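Cytochrome P450 113A1 (Saccharopolyspora erythraea, PDB 2JJN) catalyses the haem-dependent C-12 hydroxylation of the macrolactone ring of erythromycin D, giving erythromycin C. Local coordinates at the protoporphyrin IX containing Fe site. Sequence-based numbering; all coordinates share one arbitrary frame.

The protoporphyrin IX containing Fe site. Residues 87-88, 95, 99, 106, 238, 241-242, 245-246, 249, 282, 287-288, 291, 293, 345-347, 351, 353-355, 359. With HEM (protoporphyrin IX containing Fe), chain B.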
loop_
_atom_site.group_PDB
_atom_site.type_symbol
_atom_site.label_atom_id
_atom_site.label_comp_id
_atom_site.label_asym_id
_atom_site.label_seq_id
_atom_site.Cartn_x
_atom_site.Cartn_y
_atom_site.Cartn_z
ATOM N N ILE A 87 1.373 6.152 -13.257
ATOM C CA ILE A 87 0.316 7.096 -12.996
ATOM C C ILE A 87 0.493 7.877 -11.659
ATOM O O ILE A 87 0.103 9.057 -11.557
ATOM C CB ILE A 87 -1.075 6.327 -12.998
ATOM C CG1 ILE A 87 -2.240 7.284 -12.959
ATOM C CG2 ILE A 87 -1.096 5.266 -11.959
ATOM C CD1 ILE A 87 -3.553 6.491 -13.093
ATOM N N HIS A 88 1.104 7.215 -10.671
ATOM C CA HIS A 88 1.248 7.870 -9.361
ATOM C C HIS A 88 2.329 8.933 -9.377
ATOM O O HIS A 88 2.498 9.657 -8.363
ATOM C CB HIS A 88 1.526 6.862 -8.279
ATOM C CG HIS A 88 2.796 6.105 -8.500
ATOM N ND1 HIS A 88 2.965 5.249 -9.570
ATOM C CD2 HIS A 88 3.933 6.036 -7.767
ATOM C CE1 HIS A 88 4.176 4.712 -9.500
ATOM N NE2 HIS A 88 4.782 5.178 -8.419
ATOM N N HIS A 95 -2.333 13.249 -16.002
ATOM C CA HIS A 95 -2.839 12.263 -15.042
ATOM C C HIS A 95 -4.318 11.929 -15.249
ATOM O O HIS A 95 -4.746 10.775 -15.099
ATOM C CB HIS A 95 -2.648 12.741 -13.591
ATOM C CG HIS A 95 -3.239 11.802 -12.586
ATOM N ND1 HIS A 95 -4.497 11.995 -12.049
ATOM C CD2 HIS A 95 -2.787 10.622 -12.086
ATOM C CE1 HIS A 95 -4.776 10.995 -11.224
ATOM N NE2 HIS A 95 -3.766 10.144 -11.243
ATOM N N ARG A 99 -5.685 8.319 -16.070
ATOM C CA ARG A 99 -6.552 7.658 -15.125
ATOM C C ARG A 99 -7.857 7.216 -15.799
ATOM O O ARG A 99 -8.345 6.125 -15.536
ATOM C CB ARG A 99 -6.822 8.579 -13.906
ATOM C CG ARG A 99 -7.757 7.951 -12.916
ATOM C CD ARG A 99 -7.064 7.540 -11.661
ATOM N NE ARG A 99 -8.012 6.982 -10.679
ATOM C CZ ARG A 99 -7.768 6.897 -9.367
ATOM N NH1 ARG A 99 -6.618 7.318 -8.867
ATOM N NH2 ARG A 99 -8.699 6.401 -8.556
ATOM N N PHE A 106 -9.675 -1.387 -15.779
ATOM C CA PHE A 106 -9.674 -1.904 -14.395
ATOM C C PHE A 106 -10.990 -1.459 -13.760
ATOM O O PHE A 106 -11.023 -0.480 -13.022
ATOM C CB PHE A 106 -8.461 -1.313 -13.647
ATOM C CG PHE A 106 -8.185 -1.977 -12.303
ATOM C CD1 PHE A 106 -8.573 -3.285 -12.063
ATOM C CD2 PHE A 106 -7.531 -1.275 -11.293
ATOM C CE1 PHE A 106 -8.328 -3.894 -10.813
ATOM C CE2 PHE A 106 -7.283 -1.863 -10.043
ATOM C CZ PHE A 106 -7.676 -3.165 -9.801
ATOM N N LEU A 238 0.578 -1.316 -10.814
ATOM C CA LEU A 238 -0.615 -1.983 -10.326
ATOM C C LEU A 238 -0.190 -3.217 -9.563
ATOM O O LEU A 238 -0.646 -3.457 -8.427
ATOM C CB LEU A 238 -1.533 -2.360 -11.510
ATOM C CG LEU A 238 -2.960 -2.713 -11.126
ATOM C CD1 LEU A 238 -3.732 -1.450 -10.886
ATOM C CD2 LEU A 238 -3.580 -3.470 -12.306
ATOM N N ALA A 241 1.982 -2.164 -6.351
ATOM C CA ALA A 241 1.117 -1.371 -5.452
ATOM C C ALA A 241 0.095 -2.238 -4.773
ATOM O O ALA A 241 -0.300 -1.981 -3.611
ATOM C CB ALA A 241 0.402 -0.259 -6.226
ATOM N N GLY A 242 -0.372 -3.248 -5.484
ATOM C CA GLY A 242 -1.402 -4.125 -4.931
ATOM C C GLY A 242 -0.779 -5.184 -4.076
ATOM O O GLY A 242 -1.427 -5.789 -3.199
ATOM N N THR A 245 1.131 -3.732 -0.413
ATOM C CA THR A 245 0.216 -3.123 0.563
ATOM C C THR A 245 -0.701 -4.182 1.107
ATOM O O THR A 245 -0.981 -4.224 2.299
ATOM C CB THR A 245 -0.684 -2.080 -0.115
ATOM O OG1 THR A 245 -1.320 -2.691 -1.246
ATOM C CG2 THR A 245 0.100 -0.866 -0.520
ATOM N N THR A 246 -1.192 -5.046 0.252
ATOM C CA THR A 246 -2.141 -6.024 0.722
ATOM C C THR A 246 -1.439 -7.024 1.628
ATOM O O THR A 246 -1.952 -7.369 2.711
ATOM C CB THR A 246 -2.989 -6.602 -0.471
ATOM O OG1 THR A 246 -3.222 -5.560 -1.469
ATOM C CG2 THR A 246 -4.267 -7.183 -0.051
ATOM N N LEU A 249 -0.901 -5.122 4.931
ATOM C CA LEU A 249 -2.169 -4.914 5.647
ATOM C C LEU A 249 -2.625 -6.184 6.340
ATOM O O LEU A 249 -3.029 -6.136 7.510
ATOM C CB LEU A 249 -3.256 -4.421 4.717
ATOM C CG LEU A 249 -4.595 -4.165 5.414
ATOM C CD1 LEU A 249 -4.442 -3.154 6.513
ATOM C CD2 LEU A 249 -5.654 -3.655 4.409
ATOM N N LEU A 282 -6.690 -0.254 8.739
ATOM C CA LEU A 282 -6.122 0.689 7.777
ATOM C C LEU A 282 -5.868 2.049 8.421
ATOM O O LEU A 282 -4.851 2.658 8.162
ATOM C CB LEU A 282 -7.082 0.893 6.605
ATOM C CG LEU A 282 -6.927 -0.126 5.479
ATOM C CD1 LEU A 282 -8.189 -0.108 4.602
ATOM C CD2 LEU A 282 -5.656 0.153 4.588
ATOM N N PRO A 287 -0.553 0.771 5.739
ATOM C CA PRO A 287 0.617 0.148 5.123
ATOM C C PRO A 287 1.621 1.152 4.593
ATOM O O PRO A 287 2.821 0.900 4.717
ATOM C CB PRO A 287 -0.013 -0.696 4.014
ATOM C CG PRO A 287 -1.395 -1.079 4.585
ATOM C CD PRO A 287 -1.813 0.166 5.272
ATOM N N PHE A 288 1.144 2.281 4.034
ATOM C CA PHE A 288 2.043 3.328 3.570
ATOM C C PHE A 288 1.856 4.508 4.517
ATOM O O PHE A 288 0.859 5.220 4.440
ATOM C CB PHE A 288 1.660 3.781 2.167
ATOM C CG PHE A 288 2.057 2.855 1.085
ATOM C CD1 PHE A 288 1.160 2.602 0.066
ATOM C CD2 PHE A 288 3.318 2.306 1.032
ATOM C CE1 PHE A 288 1.524 1.774 -1.014
ATOM C CE2 PHE A 288 3.692 1.456 -0.028
ATOM C CZ PHE A 288 2.778 1.200 -1.032
ATOM N N MET A 291 3.512 9.674 2.089
ATOM C CA MET A 291 3.540 9.864 0.634
ATOM C C MET A 291 4.414 11.049 0.318
ATOM O O MET A 291 4.580 11.876 1.162
ATOM C CB MET A 291 2.135 10.103 0.026
ATOM C CG MET A 291 1.354 8.829 -0.093
ATOM S SD MET A 291 0.268 9.022 1.262
ATOM C CE MET A 291 -1.049 9.913 0.448
ATOM N N ARG A 293 5.598 14.327 -2.207
ATOM C CA ARG A 293 5.266 15.366 -3.232
ATOM C C ARG A 293 6.489 16.247 -3.464
ATOM O O ARG A 293 7.443 16.204 -2.687
ATOM C CB ARG A 293 4.053 16.222 -2.804
ATOM C CG ARG A 293 2.794 15.408 -2.556
ATOM C CD ARG A 293 2.301 14.837 -3.913
ATOM N NE ARG A 293 0.940 14.281 -3.837
ATOM C CZ ARG A 293 0.665 12.982 -3.704
ATOM N NH1 ARG A 293 1.628 12.074 -3.516
ATOM N NH2 ARG A 293 -0.598 12.577 -3.788
ATOM N N SER A 345 -5.835 6.411 4.426
ATOM C CA SER A 345 -4.759 5.446 4.140
ATOM C C SER A 345 -4.724 5.018 2.679
ATOM O O SER A 345 -3.747 4.407 2.229
ATOM C CB SER A 345 -4.875 4.250 5.062
ATOM O OG SER A 345 -4.789 4.688 6.390
ATOM N N PHE A 346 -5.764 5.387 1.938
ATOM C CA PHE A 346 -5.764 5.211 0.467
ATOM C C PHE A 346 -5.482 6.518 -0.278
ATOM O O PHE A 346 -5.534 6.535 -1.506
ATOM C CB PHE A 346 -7.124 4.686 -0.021
ATOM C CG PHE A 346 -7.377 3.234 0.273
ATOM C CD1 PHE A 346 -8.517 2.835 0.956
ATOM C CD2 PHE A 346 -6.449 2.249 -0.109
ATOM C CE1 PHE A 346 -8.756 1.464 1.252
ATOM C CE2 PHE A 346 -6.691 0.880 0.177
ATOM C CZ PHE A 346 -7.839 0.505 0.864
ATOM N N GLY A 347 -5.107 7.558 0.449
ATOM C CA GLY A 347 -4.759 8.844 -0.174
ATOM C C GLY A 347 -5.887 9.831 -0.053
ATOM O O GLY A 347 -6.780 9.671 0.788
ATOM N N HIS A 351 -5.278 11.245 -6.842
ATOM C CA HIS A 351 -4.514 9.996 -6.875
ATOM C C HIS A 351 -5.065 8.949 -5.922
ATOM O O HIS A 351 -4.430 7.889 -5.730
ATOM C CB HIS A 351 -3.023 10.250 -6.552
ATOM C CG HIS A 351 -2.312 11.012 -7.619
ATOM N ND1 HIS A 351 -1.754 10.396 -8.730
ATOM C CD2 HIS A 351 -2.020 12.332 -7.726
ATOM C CE1 HIS A 351 -1.166 11.319 -9.478
ATOM N NE2 HIS A 351 -1.314 12.502 -8.894
ATOM N N CYS A 353 -6.336 5.855 -4.141
ATOM C CA CYS A 353 -6.057 4.470 -4.597
ATOM C C CYS A 353 -7.085 3.876 -5.550
ATOM O O CYS A 353 -8.240 3.694 -5.177
ATOM C CB CYS A 353 -5.989 3.586 -3.342
ATOM S SG CYS A 353 -5.471 1.936 -3.772
ATOM N N LEU A 354 -6.625 3.572 -6.762
ATOM C CA LEU A 354 -7.406 2.912 -7.789
ATOM C C LEU A 354 -7.761 1.498 -7.367
ATOM O O LEU A 354 -8.758 0.928 -7.825
ATOM C CB LEU A 354 -6.559 2.864 -9.106
ATOM C CG LEU A 354 -7.309 2.426 -10.353
ATOM C CD1 LEU A 354 -8.561 3.255 -10.655
ATOM C CD2 LEU A 354 -6.326 2.524 -11.512
ATOM N N GLY A 355 -6.923 0.928 -6.486
ATOM C CA GLY A 355 -7.022 -0.484 -6.119
ATOM C C GLY A 355 -7.791 -0.707 -4.837
ATOM O O GLY A 355 -7.952 -1.855 -4.391
ATOM N N ALA A 359 -8.165 -4.234 -2.650
ATOM C CA ALA A 359 -7.520 -4.336 -1.324
ATOM C C ALA A 359 -8.532 -4.723 -0.257
ATOM O O ALA A 359 -8.282 -5.623 0.592
ATOM C CB ALA A 359 -6.907 -2.960 -0.973
HETATM C CHA HEM B . -2.578 4.888 -5.130
HETATM C CHB HEM B . -2.510 2.930 -0.660
HETATM C CHC HEM B . -3.832 -1.335 -2.543
HETATM C CHD HEM B . -3.109 0.402 -7.029
HETATM C C1A HEM B . -2.523 4.702 -3.763
HETATM C C2A HEM B . -2.235 5.766 -2.794
HETATM C C3A HEM B . -2.200 5.228 -1.572
HETATM C C4A HEM B . -2.457 3.808 -1.707
HETATM C CMA HEM B . -1.904 5.950 -0.239
HETATM C CAA HEM B . -2.041 7.256 -3.131
HETATM C CBA HEM B . -0.621 7.548 -3.583
HETATM C CGA HEM B . -0.337 9.050 -3.667
HETATM O O1A HEM B . -1.253 9.874 -3.390
HETATM O O2A HEM B . 0.823 9.386 -4.066
HETATM C C1B HEM B . -2.879 1.590 -0.791
HETATM C C2B HEM B . -3.097 0.683 0.307
HETATM C C3B HEM B . -3.475 -0.507 -0.215
HETATM C C4B HEM B . -3.487 -0.333 -1.662
HETATM C CMB HEM B . -2.901 1.155 1.763
HETATM C CAB HEM B . -3.804 -1.853 0.460
HETATM C CBB HEM B . -4.380 -1.869 1.618
HETATM C C1C HEM B . -3.748 -1.234 -3.916
HETATM C C2C HEM B . -4.037 -2.311 -4.849
HETATM C C3C HEM B . -3.835 -1.830 -6.095
HETATM C C4C HEM B . -3.428 -0.428 -5.982
HETATM C CMC HEM B . -4.495 -3.721 -4.392
HETATM C CAC HEM B . -3.949 -2.548 -7.453
HETATM C CBC HEM B . -4.909 -3.431 -7.730
HETATM C C1D HEM B . -2.883 1.738 -6.884
HETATM C C2D HEM B . -2.618 2.600 -7.990
HETATM C C3D HEM B . -2.476 3.973 -7.417
HETATM C C4D HEM B . -2.653 3.827 -6.003
HETATM C CMD HEM B . -2.500 2.202 -9.492
HETATM C CAD HEM B . -2.168 5.283 -8.165
HETATM C CBD HEM B . -3.462 6.026 -8.546
HETATM C CGD HEM B . -3.132 7.349 -9.166
HETATM O O1D HEM B . -1.982 7.814 -9.083
HETATM O O2D HEM B . -4.056 7.945 -9.759
HETATM N NA HEM B . -2.683 3.499 -3.056
HETATM N NB HEM B . -3.078 0.943 -2.007
HETATM N NC HEM B . -3.362 -0.133 -4.655
HETATM N ND HEM B . -2.900 2.502 -5.699
HETATM FE FE HEM B . -3.158 1.745 -3.832
HETATM O O HOH W 1 -0.984 1.314 -3.776
HETATM O O HOH W 2 0.741 10.665 -6.572
#
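The haem b lies almost wholly buried between the proximal thiolate and the distal helix of this P450. Cys353, its SG anti to the backbone N (chi1 -173°), reaches the iron from the proximal side, SG to HEM FE 2.3 Å. Water 1 sits nearly opposite at 2.2 Å from FE as the distal sixth ligand, so the iron is near octahedral, as in the resting, substrate-free state of a P450. Proximally, Phe346 stands edge-on over pyrrole B of HEM, the two ring planes 66° apart, while Gly355 sets its CA over the face of pyrrole C in a CH-pi contact. Distally, Thr245 spreads CG2 over the face of pyrrole B, 3.6 Å from the centroid of that ring; its OG1, tucked between the backbone N and C (chi1 53°), turns back to donate to Ala241 O at 2.7 Å. Phe288 points the CD1 edge of its ring at HEM CHB, with water 1 also in the ring plane.

Both propionates are held by basic groups. Arg293, bent at chi2, grips one end-on, a nitrogen to each oxygen, with NH2 to HEM O1A at 2.8 Å nearly straight. Water 2 ties HEM O2A to His88 O and rests over the face of His351. On the other propionate, O1D takes the in-plane ND1 of His351 at 2.6 Å, and O2D accepts from both His95 NE2 (2.7 Å) and Arg99 NH1. The rings of His95 and His351 are inclined to each other, each setting its rim over the other's face; this concentration of donors probably keeps the carboxylates ionised.

In the fold, helix 228-259 runs across the distal face, helix 94-105 and strand 290-295 supply hydrogen-bond donors to the propionates, and the cysteine loop leads into helix 356-374 beneath the proximal face.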